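Local structure of capsular polysaccharide export system protein KpsC (Thermosulfurimonas dismutans, 6MGB) at residues A[179-184]-A[211-216]; A[267-270]-A[275-278]; A[186-191]-A[241-246]; A[12-17]-A[55-60]; A[105-110]-A[298-303]. The protein is a beta-Kdo 2,4-transferase that probably passes Kdo from its CMP-linked donor onto the conserved glycolipid anchor of Gram-negative capsules. All coordinates share one frame; numbering follows the deposited sequence. Where two conformers were deposited one is given.

Contact 1: A[179-184]-A[211-216]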
# COMPACT_ATOMS: atom_id res chain seq x y z
N ASP A 179 14.05 14.95 0.23
CA ASP A 179 13.97 16.19 1.00
C ASP A 179 12.54 16.56 1.37
O ASP A 179 12.35 17.42 2.24
CB ASP A 179 14.63 17.33 0.21
CG ASP A 179 15.16 18.43 1.11
OD1 ASP A 179 14.80 19.60 0.91
OD2 ASP A 179 15.94 18.11 2.04
N THR A 180 11.54 15.94 0.75
CA THR A 180 10.15 16.17 1.14
C THR A 180 9.92 15.80 2.60
O THR A 180 9.09 16.42 3.28
CB THR A 180 9.21 15.37 0.24
OG1 THR A 180 9.53 15.64 -1.13
CG2 THR A 180 7.76 15.73 0.51
N PHE A 181 10.64 14.80 3.11
CA PHE A 181 10.47 14.40 4.51
C PHE A 181 10.95 15.50 5.45
O PHE A 181 10.34 15.73 6.51
CB PHE A 181 11.21 13.09 4.76
CG PHE A 181 10.53 11.90 4.18
CD1 PHE A 181 10.77 11.51 2.87
CD2 PHE A 181 9.63 11.17 4.93
CE1 PHE A 181 10.13 10.41 2.33
CE2 PHE A 181 8.98 10.07 4.40
CZ PHE A 181 9.24 9.69 3.10
N ARG A 182 12.03 16.20 5.09
CA ARG A 182 12.47 17.33 5.90
C ARG A 182 11.46 18.47 5.86
O ARG A 182 11.17 19.08 6.89
CB ARG A 182 13.85 17.81 5.43
CG ARG A 182 14.42 18.94 6.27
CD ARG A 182 15.88 19.20 5.95
NE ARG A 182 16.08 19.62 4.56
CZ ARG A 182 16.02 20.88 4.14
NH1 ARG A 182 15.76 21.86 4.99
NH2 ARG A 182 16.22 21.15 2.86
N GLU A 183 10.92 18.76 4.67
CA GLU A 183 9.88 19.78 4.57
C GLU A 183 8.66 19.40 5.40
O GLU A 183 8.08 20.25 6.09
CB GLU A 183 9.49 19.98 3.11
CG GLU A 183 8.49 21.10 2.87
CD GLU A 183 8.11 21.25 1.41
OE1 GLU A 183 8.28 20.27 0.65
OE2 GLU A 183 7.65 22.34 1.02
N MET A 184 8.27 18.13 5.36
CA MET A 184 7.13 17.67 6.15
C MET A 184 7.35 17.91 7.63
O MET A 184 6.44 18.34 8.35
CB MET A 184 6.87 16.19 5.88
CG MET A 184 5.67 15.62 6.62
SD MET A 184 5.36 13.90 6.21
CE MET A 184 6.70 13.10 7.08
N LYS A 211 17.05 1.42 5.98
CA LYS A 211 17.22 2.72 6.60
C LYS A 211 15.99 3.58 6.32
O LYS A 211 15.24 3.35 5.37
CB LYS A 211 18.48 3.41 6.08
CG LYS A 211 19.77 2.65 6.41
CD LYS A 211 20.95 3.14 5.59
CE LYS A 211 22.22 2.38 5.93
NZ LYS A 211 22.62 2.55 7.35
N GLY A 212 15.79 4.58 7.18
CA GLY A 212 14.64 5.46 7.09
C GLY A 212 15.04 6.88 6.70
O GLY A 212 16.21 7.26 6.72
N TYR A 213 14.03 7.67 6.35
CA TYR A 213 14.26 9.07 6.02
C TYR A 213 14.37 9.91 7.29
O TYR A 213 15.43 10.48 7.58
CB TYR A 213 13.13 9.60 5.13
CG TYR A 213 13.01 8.90 3.79
CD1 TYR A 213 13.77 9.31 2.70
CD2 TYR A 213 12.12 7.85 3.62
CE1 TYR A 213 13.66 8.67 1.48
CE2 TYR A 213 12.00 7.21 2.39
CZ TYR A 213 12.77 7.63 1.33
OH TYR A 213 12.65 7.00 0.11
N LEU A 214 13.29 9.98 8.07
CA LEU A 214 13.31 10.75 9.31
C LEU A 214 14.16 10.07 10.37
O LEU A 214 14.73 10.74 11.24
CB LEU A 214 11.88 10.95 9.82
CG LEU A 214 10.95 11.77 8.92
CD1 LEU A 214 9.52 11.66 9.41
CD2 LEU A 214 11.39 13.22 8.87
N ALA A 215 14.26 8.74 10.33
CA ALA A 215 15.00 8.01 11.35
C ALA A 215 16.48 8.36 11.34
O ALA A 215 17.15 8.26 12.37
CB ALA A 215 14.80 6.51 11.17
N ARG A 216 17.01 8.78 10.18
CA ARG A 216 18.42 9.14 10.06
C ARG A 216 18.69 10.60 10.36
O ARG A 216 19.86 10.98 10.51
CB ARG A 216 18.93 8.83 8.65
CG ARG A 216 18.70 7.40 8.21
CD ARG A 216 19.54 6.38 8.95
NE ARG A 216 20.97 6.48 8.66
CZ ARG A 216 21.86 5.56 9.02
NH1 ARG A 216 21.45 4.50 9.68
NH2 ARG A 216 23.15 5.71 8.74

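Contact 2: A[267-270]-A[275-278]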
# COMPACT_ATOMS: atom_id res chain seq x y z
N PHE A 267 -1.67 6.67 -3.56
CA PHE A 267 -2.83 6.19 -4.30
C PHE A 267 -4.13 6.77 -3.76
O PHE A 267 -5.11 6.90 -4.50
CB PHE A 267 -2.88 4.66 -4.28
CG PHE A 267 -3.13 4.07 -2.92
CD1 PHE A 267 -4.42 3.79 -2.49
CD2 PHE A 267 -2.07 3.79 -2.06
CE1 PHE A 267 -4.65 3.24 -1.25
CE2 PHE A 267 -2.30 3.25 -0.81
CZ PHE A 267 -3.60 2.97 -0.41
N TYR A 268 -4.15 7.14 -2.48
CA TYR A 268 -5.35 7.63 -1.82
C TYR A 268 -5.44 9.15 -1.78
O TYR A 268 -6.43 9.68 -1.27
CB TYR A 268 -5.43 7.07 -0.40
CG TYR A 268 -4.19 7.35 0.42
CD1 TYR A 268 -3.13 6.46 0.42
CD2 TYR A 268 -4.08 8.50 1.18
CE1 TYR A 268 -1.99 6.70 1.16
CE2 TYR A 268 -2.95 8.76 1.92
CZ TYR A 268 -1.91 7.86 1.91
OH TYR A 268 -0.77 8.11 2.64
N ALA A 269 -4.44 9.85 -2.29
CA ALA A 269 -4.45 11.30 -2.32
C ALA A 269 -5.11 11.81 -3.61
O ALA A 269 -5.20 11.09 -4.61
CB ALA A 269 -3.03 11.86 -2.21
N GLY A 270 -5.56 13.06 -3.57
CA GLY A 270 -6.13 13.70 -4.73
C GLY A 270 -7.57 13.35 -5.03
O GLY A 270 -8.05 13.68 -6.12
N ARG A 275 -5.47 16.41 2.75
CA ARG A 275 -4.89 17.73 2.54
C ARG A 275 -3.61 17.54 1.73
O ARG A 275 -2.61 17.04 2.25
CB ARG A 275 -4.62 18.42 3.88
CG ARG A 275 -5.69 18.11 4.92
CD ARG A 275 -5.73 19.15 6.02
NE ARG A 275 -6.09 20.47 5.51
CZ ARG A 275 -6.42 21.50 6.28
NH1 ARG A 275 -6.45 21.36 7.60
NH2 ARG A 275 -6.73 22.66 5.73
N ASP A 276 -3.66 17.94 0.46
CA ASP A 276 -2.63 17.57 -0.51
C ASP A 276 -1.70 18.75 -0.77
O ASP A 276 -2.16 19.86 -1.07
CB ASP A 276 -3.27 17.12 -1.82
CG ASP A 276 -4.07 15.84 -1.67
OD1 ASP A 276 -3.74 15.04 -0.77
OD2 ASP A 276 -5.02 15.63 -2.45
N GLY A 277 -0.40 18.49 -0.65
CA GLY A 277 0.62 19.43 -1.10
C GLY A 277 1.02 19.26 -2.55
O GLY A 277 1.72 20.11 -3.09
N LYS A 278 0.58 18.17 -3.18
CA LYS A 278 0.81 17.92 -4.59
C LYS A 278 -0.52 17.95 -5.33
O LYS A 278 -1.59 17.85 -4.73
CB LYS A 278 1.49 16.56 -4.80
CG LYS A 278 2.83 16.41 -4.09
CD LYS A 278 3.90 17.28 -4.73
CE LYS A 278 5.24 17.11 -4.03
NZ LYS A 278 6.29 17.98 -4.62

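Contact 3: A[186-191]-A[241-246]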
# COMPACT_ATOMS: atom_id res chain seq x y z
N PHE A 186 9.38 20.20 9.23
CA PHE A 186 9.35 21.60 9.64
C PHE A 186 8.00 22.24 9.36
O PHE A 186 7.62 23.20 10.04
CB PHE A 186 10.48 22.36 8.95
CG PHE A 186 11.84 22.02 9.48
CD1 PHE A 186 12.25 22.50 10.71
CD2 PHE A 186 12.70 21.20 8.76
CE1 PHE A 186 13.49 22.19 11.22
CE2 PHE A 186 13.95 20.89 9.26
CZ PHE A 186 14.35 21.38 10.49
N ALA A 187 7.25 21.72 8.39
CA ALA A 187 5.88 22.17 8.19
C ALA A 187 5.00 21.78 9.38
O ALA A 187 4.15 22.57 9.81
CB ALA A 187 5.31 21.60 6.89
N ALA A 188 5.19 20.57 9.91
CA ALA A 188 4.44 20.16 11.09
C ALA A 188 4.79 21.02 12.29
O ALA A 188 3.90 21.43 13.05
CB ALA A 188 4.70 18.69 11.39
N LEU A 189 6.08 21.31 12.49
CA LEU A 189 6.49 22.20 13.56
C LEU A 189 5.79 23.54 13.46
O LEU A 189 5.23 24.05 14.44
CB LEU A 189 8.01 22.40 13.53
CG LEU A 189 8.86 21.47 14.39
CD1 LEU A 189 8.70 20.03 13.94
CD2 LEU A 189 10.32 21.90 14.33
N GLU A 190 5.81 24.15 12.27
CA GLU A 190 5.26 25.49 12.11
C GLU A 190 3.76 25.51 12.33
O GLU A 190 3.22 26.48 12.88
CB GLU A 190 5.61 26.03 10.73
CG GLU A 190 5.20 27.47 10.51
CD GLU A 190 5.69 28.02 9.19
OE1 GLU A 190 4.92 27.97 8.21
OE2 GLU A 190 6.84 28.49 9.12
N GLU A 191 3.06 24.46 11.91
CA GLU A 191 1.61 24.42 12.02
C GLU A 191 1.12 24.05 13.41
O GLU A 191 -0.01 24.41 13.76
CB GLU A 191 1.04 23.44 10.99
CG GLU A 191 -0.43 23.10 11.19
CD GLU A 191 -1.32 24.33 11.18
OE1 GLU A 191 -0.90 25.37 10.63
OE2 GLU A 191 -2.44 24.25 11.72
N ARG A 241 -4.34 14.11 13.87
CA ARG A 241 -3.71 14.66 12.68
C ARG A 241 -2.45 13.88 12.35
O ARG A 241 -1.58 13.73 13.21
CB ARG A 241 -3.39 16.15 12.89
CG ARG A 241 -2.64 16.80 11.76
CD ARG A 241 -2.51 18.30 12.00
NE ARG A 241 -3.77 19.01 11.76
CZ ARG A 241 -3.96 20.30 12.01
NH1 ARG A 241 -2.98 21.04 12.52
NH2 ARG A 241 -5.13 20.85 11.76
N ILE A 242 -2.36 13.39 11.12
CA ILE A 242 -1.26 12.55 10.67
C ILE A 242 -0.56 13.23 9.51
O ILE A 242 -1.21 13.83 8.64
CB ILE A 242 -1.75 11.15 10.25
CG1 ILE A 242 -2.69 10.55 11.31
CG2 ILE A 242 -0.57 10.22 10.00
CD1 ILE A 242 -2.08 10.43 12.69
N TYR A 243 0.77 13.14 9.49
CA TYR A 243 1.59 13.67 8.40
C TYR A 243 2.29 12.51 7.69
O TYR A 243 2.90 11.66 8.34
CB TYR A 243 2.64 14.65 8.93
CG TYR A 243 2.09 15.98 9.38
CD1 TYR A 243 1.46 16.12 10.61
CD2 TYR A 243 2.21 17.11 8.58
CE1 TYR A 243 0.96 17.34 11.02
CE2 TYR A 243 1.71 18.33 8.98
CZ TYR A 243 1.09 18.44 10.21
OH TYR A 243 0.60 19.66 10.61
N THR A 244 2.20 12.49 6.36
CA THR A 244 2.80 11.43 5.57
C THR A 244 3.20 11.97 4.20
O THR A 244 2.59 12.92 3.70
CB THR A 244 1.85 10.23 5.41
OG1 THR A 244 2.56 9.13 4.84
CG2 THR A 244 0.67 10.59 4.51
N VAL A 245 4.21 11.35 3.61
CA VAL A 245 4.60 11.63 2.24
C VAL A 245 3.78 10.74 1.32
O VAL A 245 2.96 11.24 0.53
CB VAL A 245 6.12 11.41 2.01
CG1 VAL A 245 6.47 11.58 0.53
CG2 VAL A 245 6.93 12.38 2.86
N SER A 246 3.98 9.42 1.41
CA SER A 246 3.28 8.49 0.53
C SER A 246 3.03 7.12 1.15
O SER A 246 2.75 6.17 0.41
CB SER A 246 4.09 8.30 -0.77
OG SER A 246 5.34 7.69 -0.49

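Contact 4: A[12-17]-A[55-60]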
# COMPACT_ATOMS: atom_id res chain seq x y z
N GLY A 12 4.97 -14.25 -19.04
CA GLY A 12 6.42 -14.32 -18.95
C GLY A 12 6.95 -13.50 -17.79
O GLY A 12 6.48 -12.40 -17.51
N VAL A 13 7.95 -14.06 -17.10
CA VAL A 13 8.68 -13.35 -16.06
C VAL A 13 10.17 -13.51 -16.33
O VAL A 13 10.61 -14.47 -16.98
CB VAL A 13 8.33 -13.84 -14.64
CG1 VAL A 13 6.84 -13.65 -14.37
CG2 VAL A 13 8.73 -15.30 -14.45
N PHE A 14 10.95 -12.56 -15.82
CA PHE A 14 12.39 -12.56 -16.00
C PHE A 14 13.13 -12.62 -14.67
O PHE A 14 14.27 -12.17 -14.57
CB PHE A 14 12.81 -11.34 -16.82
CG PHE A 14 12.33 -11.39 -18.24
CD1 PHE A 14 13.16 -11.83 -19.25
CD2 PHE A 14 11.03 -11.04 -18.56
CE1 PHE A 14 12.72 -11.90 -20.55
CE2 PHE A 14 10.58 -11.10 -19.86
CZ PHE A 14 11.42 -11.54 -20.86
N SER A 15 12.49 -13.17 -13.65
CA SER A 15 13.10 -13.37 -12.34
C SER A 15 12.43 -14.56 -11.68
O SER A 15 11.21 -14.59 -11.56
CB SER A 15 12.96 -12.12 -11.47
OG SER A 15 13.28 -12.41 -10.12
N ARG A 16 13.24 -15.54 -11.26
CA ARG A 16 12.71 -16.67 -10.51
C ARG A 16 12.35 -16.29 -9.08
O ARG A 16 11.74 -17.10 -8.37
CB ARG A 16 13.72 -17.81 -10.49
CG ARG A 16 14.06 -18.37 -11.86
CD ARG A 16 14.85 -19.66 -11.74
NE ARG A 16 15.17 -20.24 -13.05
CZ ARG A 16 14.30 -20.91 -13.80
NH1 ARG A 16 13.05 -21.08 -13.40
NH2 ARG A 16 14.69 -21.40 -14.97
N GLN A 17 12.70 -15.08 -8.63
CA GLN A 17 12.41 -14.70 -7.26
C GLN A 17 10.92 -14.49 -7.02
O GLN A 17 10.47 -14.63 -5.88
CB GLN A 17 13.19 -13.44 -6.89
CG GLN A 17 14.70 -13.63 -6.88
CD GLN A 17 15.15 -14.76 -5.97
OE1 GLN A 17 15.81 -15.70 -6.41
NE2 GLN A 17 14.78 -14.67 -4.69
N ALA A 55 12.75 -6.36 -13.15
CA ALA A 55 11.43 -5.83 -13.45
C ALA A 55 11.48 -4.84 -14.61
O ALA A 55 10.61 -4.87 -15.49
CB ALA A 55 10.84 -5.16 -12.20
N ARG A 56 12.48 -3.96 -14.63
CA ARG A 56 12.61 -3.00 -15.72
C ARG A 56 12.93 -3.69 -17.04
O ARG A 56 12.56 -3.19 -18.10
CB ARG A 56 13.67 -1.96 -15.38
CG ARG A 56 13.17 -0.88 -14.44
CD ARG A 56 14.25 0.15 -14.10
NE ARG A 56 15.26 -0.39 -13.19
CZ ARG A 56 16.57 -0.39 -13.41
NH1 ARG A 56 17.09 0.12 -14.52
NH2 ARG A 56 17.39 -0.91 -12.50
N LYS A 57 13.60 -4.85 -16.99
CA LYS A 57 13.81 -5.62 -18.21
C LYS A 57 12.49 -6.18 -18.72
O LYS A 57 12.23 -6.19 -19.92
CB LYS A 57 14.81 -6.75 -17.98
CG LYS A 57 15.10 -7.55 -19.24
CD LYS A 57 16.00 -8.76 -18.99
CE LYS A 57 16.28 -9.50 -20.29
NZ LYS A 57 16.96 -10.81 -20.07
N ALA A 58 11.64 -6.65 -17.80
CA ALA A 58 10.32 -7.14 -18.19
C ALA A 58 9.49 -6.03 -18.82
O ALA A 58 8.81 -6.25 -19.83
CB ALA A 58 9.60 -7.72 -16.97
N MET A 59 9.51 -4.83 -18.23
CA MET A 59 8.82 -3.69 -18.83
C MET A 59 9.31 -3.44 -20.25
O MET A 59 8.52 -3.18 -21.16
CB MET A 59 9.02 -2.44 -17.98
CG MET A 59 8.50 -2.54 -16.56
SD MET A 59 8.96 -1.10 -15.58
CE MET A 59 8.52 -1.66 -13.93
N GLN A 60 10.63 -3.51 -20.45
CA GLN A 60 11.20 -3.29 -21.77
C GLN A 60 10.72 -4.33 -22.77
O GLN A 60 10.42 -4.01 -23.92
CB GLN A 60 12.73 -3.28 -21.67
CG GLN A 60 13.49 -3.86 -22.85
CD GLN A 60 13.31 -3.07 -24.13
OE1 GLN A 60 12.57 -2.09 -24.17
NE2 GLN A 60 14.00 -3.49 -25.18

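Contact 5: A[105-110]-A[298-303]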
# COMPACT_ATOMS: atom_id res chain seq x y z
N PRO A 105 -1.80 6.65 -15.37
CA PRO A 105 -2.96 5.93 -14.84
C PRO A 105 -2.55 4.57 -14.29
O PRO A 105 -1.54 3.98 -14.70
CB PRO A 105 -3.88 5.78 -16.06
CG PRO A 105 -3.43 6.83 -17.02
CD PRO A 105 -1.96 6.99 -16.79
N SER A 106 -3.33 4.09 -13.33
CA SER A 106 -3.26 2.72 -12.86
C SER A 106 -4.66 2.13 -12.90
O SER A 106 -5.65 2.86 -13.05
CB SER A 106 -2.68 2.63 -11.44
OG SER A 106 -3.61 3.12 -10.48
N LEU A 107 -4.76 0.81 -12.77
CA LEU A 107 -6.08 0.19 -12.70
C LEU A 107 -6.90 0.80 -11.56
O LEU A 107 -8.08 1.10 -11.74
CB LEU A 107 -5.95 -1.32 -12.51
CG LEU A 107 -7.27 -2.06 -12.22
CD1 LEU A 107 -8.25 -1.90 -13.38
CD2 LEU A 107 -7.01 -3.53 -11.93
N LEU A 108 -6.27 1.01 -10.40
CA LEU A 108 -6.99 1.57 -9.26
C LEU A 108 -7.46 2.99 -9.56
O LEU A 108 -8.61 3.34 -9.29
CB LEU A 108 -6.10 1.54 -8.02
CG LEU A 108 -6.70 2.16 -6.75
CD1 LEU A 108 -8.05 1.54 -6.41
CD2 LEU A 108 -5.75 2.01 -5.58
N GLU A 109 -6.57 3.82 -10.11
CA GLU A 109 -6.97 5.19 -10.44
C GLU A 109 -8.11 5.20 -11.44
O GLU A 109 -9.02 6.03 -11.35
CB GLU A 109 -5.77 5.97 -10.99
CG GLU A 109 -6.04 7.46 -11.13
CD GLU A 109 -4.92 8.19 -11.85
OE1 GLU A 109 -4.09 8.83 -11.17
OE2 GLU A 109 -4.87 8.11 -13.09
N ASN A 110 -8.10 4.27 -12.40
CA ASN A 110 -9.18 4.19 -13.36
C ASN A 110 -10.49 3.81 -12.68
O ASN A 110 -11.55 4.38 -12.99
CB ASN A 110 -8.84 3.19 -14.47
CG ASN A 110 -7.80 3.72 -15.44
OD1 ASN A 110 -7.52 4.92 -15.49
ND2 ASN A 110 -7.24 2.82 -16.25
N LEU A 298 -11.20 -4.01 -1.71
CA LEU A 298 -12.04 -5.12 -2.12
C LEU A 298 -11.83 -5.51 -3.59
O LEU A 298 -11.65 -6.69 -3.89
CB LEU A 298 -13.52 -4.79 -1.87
CG LEU A 298 -14.07 -5.20 -0.51
CD1 LEU A 298 -13.51 -4.32 0.60
CD2 LEU A 298 -15.59 -5.16 -0.51
N LEU A 299 -11.86 -4.54 -4.50
CA LEU A 299 -11.82 -4.83 -5.93
C LEU A 299 -10.41 -4.97 -6.48
O LEU A 299 -10.15 -5.86 -7.30
CB LEU A 299 -12.55 -3.74 -6.71
CG LEU A 299 -14.00 -3.45 -6.33
CD1 LEU A 299 -14.61 -2.46 -7.32
CD2 LEU A 299 -14.83 -4.73 -6.27
N TYR A 300 -9.49 -4.11 -6.05
CA TYR A 300 -8.19 -4.01 -6.71
C TYR A 300 -7.31 -5.22 -6.44
O TYR A 300 -6.79 -5.81 -7.40
CB TYR A 300 -7.53 -2.68 -6.32
CG TYR A 300 -6.19 -2.36 -6.94
CD1 TYR A 300 -6.01 -2.31 -8.31
CD2 TYR A 300 -5.11 -2.03 -6.13
CE1 TYR A 300 -4.78 -1.98 -8.86
CE2 TYR A 300 -3.88 -1.71 -6.66
CZ TYR A 300 -3.72 -1.68 -8.03
OH TYR A 300 -2.50 -1.35 -8.56
N PRO A 301 -7.10 -5.65 -5.19
CA PRO A 301 -6.22 -6.79 -4.95
C PRO A 301 -6.89 -8.12 -5.28
O PRO A 301 -8.12 -8.23 -5.33
CB PRO A 301 -5.92 -6.70 -3.45
CG PRO A 301 -6.52 -5.39 -2.98
CD PRO A 301 -7.63 -5.12 -3.93
N ARG A 302 -6.06 -9.13 -5.49
CA ARG A 302 -6.52 -10.50 -5.69
C ARG A 302 -6.23 -11.30 -4.42
O ARG A 302 -5.08 -11.42 -4.00
CB ARG A 302 -5.83 -11.14 -6.89
CG ARG A 302 -5.96 -10.32 -8.16
CD ARG A 302 -5.51 -11.10 -9.38
NE ARG A 302 -5.68 -10.31 -10.60
CZ ARG A 302 -5.46 -10.77 -11.83
NH1 ARG A 302 -5.07 -12.03 -12.01
NH2 ARG A 302 -5.64 -9.98 -12.87
N TYR A 303 -7.29 -11.83 -3.82
CA TYR A 303 -7.18 -12.56 -2.56
C TYR A 303 -7.25 -14.06 -2.80
O TYR A 303 -7.96 -14.54 -3.69
CB TYR A 303 -8.30 -12.15 -1.60
CG TYR A 303 -8.20 -10.73 -1.10
CD1 TYR A 303 -7.48 -10.44 0.05
CD2 TYR A 303 -8.82 -9.69 -1.77
CE1 TYR A 303 -7.37 -9.15 0.51
CE2 TYR A 303 -8.72 -8.39 -1.31
CZ TYR A 303 -7.99 -8.13 -0.17
OH TYR A 303 -7.89 -6.84 0.30

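Contact 1: A[179-184]-A[211-216]
Phe181 and Tyr213 lay their rings face to face in an offset stack, the centroids 4.1 Å apart and the planes within 5° of each other. The two rings are slipped: Phe181 CE1 sits 3.4 Å above the plane of the Tyr213 ring and over its centre, whereas Tyr213 CG stands over the rim of the Phe181 ring. That shift brings the Tyr213 methylene into use as well. Its CB makes a CH-pi contact 3.8 Å from the Phe181 ring centroid and 18° off the normal, so one face of the phenylalanine carries both ring and CB. Each side chain has CG anti to its own carbonyl carbon (chi1 -74° in Phe181), an arrangement that lets the two rings lie face against face.

Leu214 closes in beside the stack. One branch, CD2, reaches back to the helix and lies 3.6 Å from the carbonyl O of Phe181; the other, CD1, takes the methyl CE of Met184 at 3.9 Å, the two side chains crossing at about a right angle. The bend at the last torsion of Met184 swings that methyl towards the leucine.

Beyond the rings, Val171 touches both aromatics, and the carboxylate of Asp163 accepts from the backbone N atoms of Leu214 and Ala215. Asp163 binds CMP, which is consistent with a place for this aromatic stack in the second shell of the nucleotide site in a GT-B glycosyltransferase.

Contact 2: A[267-270]-A[275-278]
Asp276 OD2 accepts the backbone N-H of Gly270 at 2.9 Å, a weak bond because the angle at the hydrogen is only 127°. Asp276 stands on strand 275-276, an outermost strand of the parallel, Rossmann-like sheet of this GT-B enzyme, and the bond ties that strand to the loop arriving from its neighbour, strand 259-262. The carboxylate divides its work. While OD2 faces Gly270, OD1 is hydrogen-bonded to Thr274 OG1 and also rests against the methyl of Ala269, with OD1 and CB 3.6 Å apart. With CG anti to the carbonyl carbon (chi1 -66°), the Asp276 side chain extends across to the loop.

Gly270 has a positive phi of 81°, a turn in the backbone that a residue with a side chain takes up less readily. Its carbonyl O is bonded to Arg286, and that of Ala269 to Arg283, so the peptide groups here have partners beyond the aspartate. Were Asp276 an alanine, Gly270 N and Thr274 OG1 would probably lose their shared carboxylate and the loop could shift against the strand. OD2 also comes within 3.2 Å of Gly270 CA.

Contact 3: A[186-191]-A[241-246]
Helix 180-191 packs against the parallel sheet of the Rossmann-like, CMP-binding half of this GT-B enzyme, and here its last turns meet strand 241-244, where Ala188 sits on Tyr243. The helix runs nearly antiparallel to the strand, at 154°, with the axes of the two short segments 10.3 Å apart at closest. Ala188 CB stands 3.7 Å above the plane of the Tyr243 ring, over its centre and only 10° off the normal, a well-centred CH-pi contact. Leu161 of the neighbouring strand 158-162 touches both residues, so the ring is part of the seam between helix and sheet.

One turn on, Glu191 extends the contact towards solvent. Its CG passes 3.6 Å from Tyr243 OH, but the hydroxyl takes its hydrogen bond from Asn192 ND2. The glutamate chain bends at chi2 (57°) and carries its carboxylate to the guanidinium of Arg241, the two planes tilted well apart. This salt bridge is long and its hydrogen bond weak; the arginine has other partners as well: NE pairs with Glu259 and NH1 also donates to Asn192 OD1. Between the segments, the charged link comes down to one pair, Arg241 NH1 and Glu191 OE2, 3.4 Å apart.

Contact 4: A[12-17]-A[55-60]
Phe14 and Ala58 supply the apolar part of this contact. Phe14 follows directly on strand 11-13, and its ring turns towards helix 53-65, where CD2 meets the methyl CB of Ala58 at 3.9 Å; Ala58 CA is almost as near, 4.0 Å from Phe14 CD2. The methyl approaches the ring at an oblique angle. A chi1 of -68° sets CG of Phe14 beside its own backbone N and the ring against the helix, while Val46 of strand 45-49 packs on both Phe14 and Ala58 and Trp65 closes in from further along the helix.

Lys57 brings a mixed contact. Its chain is fully extended beyond CG and crosses the phenylalanine at about a right angle, so that the CE methylene and the ammonium NZ both come to 4.0 Å from Phe14 CD1. The approach is oblique, and the CD and CE methylenes pass the ring together with the amine, at the exposed margin of the contact.

The side-chain hydrogen bond here is local to 12-17: Ser15 OG accepts from the N of Gln17, two residues on, at 3.1 Å, the bond of an ST turn, and so caps the turn leading into helix 17-21.

The chemistry across the contact is thus van der Waals packing with a charged end at its margin: it seats helix 53-65 on the parallel strands of the amino-terminal sheet, away from the nucleotide, and needs no polar partner across the contact.

Contact 5: A[105-110]-A[298-303]
Leu108 CB lies over the centre of the Tyr300 ring, 3.8 Å from the centroid and 8° off the normal, a nearly axial CH-pi contact. Leu107 approaches differently: its CB comes to the ring edge, close to the plane, 3.9 Å from Tyr300 CE1, and its CD2 is equally near Tyr300 CD1. Those two side chains slide past each other in opposite directions, whereas Leu108 crosses the tyrosine at about a right angle. CG of Tyr300 is anti to the backbone N (chi1 -178°), which carries the ring out over the first turn of helix 107-114. The backbone takes part too, Leu108 N lying 3.7 Å from Tyr300 CE1.

The next shell fixes both partners through one oxygen. Asp94 OD2, at the end of strand 90-94, is hydrogen-bonded to Tyr300 OH and also accepts from Leu107 N, so the ring and the helix start share an anchor. Tyr300 sits where helix 289-299 gives way to strand 302-305, and that strand joins the sheet of the amino-terminal half beside strand 90-94; such a late return of the chain to the first domain is a hallmark of the GT-B fold. Shrinking Tyr300 to an alanine is likely to open a gap over Leu108 and leave Asp94 OD2 without its hydroxyl partner.

Farther out, Ser106 holds the N-cap: its OG accepts from Glu109 N at 3.1 Å in a nearly straight bond (171°). The Glu109 carboxylate reaches on to salt bridges with Arg282 and Arg283.

In the fold
Contacts 1 and 3 share helix 180-191 and touch directly: Phe181 and Met184 pack against the end of strand 241-244 and Val245, the Met184 SD lying 3.5 Å from Thr244 N. Contact 1 is buried and built on aromatic stacking, whereas contact 3 runs from a covered ring out to an exposed salt bridge. Contact 2 reaches the same parallel sheet at its edge, only partly buried, and rests on a weak carboxylate-to-backbone bond. Contact 5 meets contact 2 where Leu108 packs on Phe267, and it joins contact 4 through the other, mixed sheet. Contacts 4 and 5 are both buried and mainly apolar, but contact 4 lies away from the CMP site.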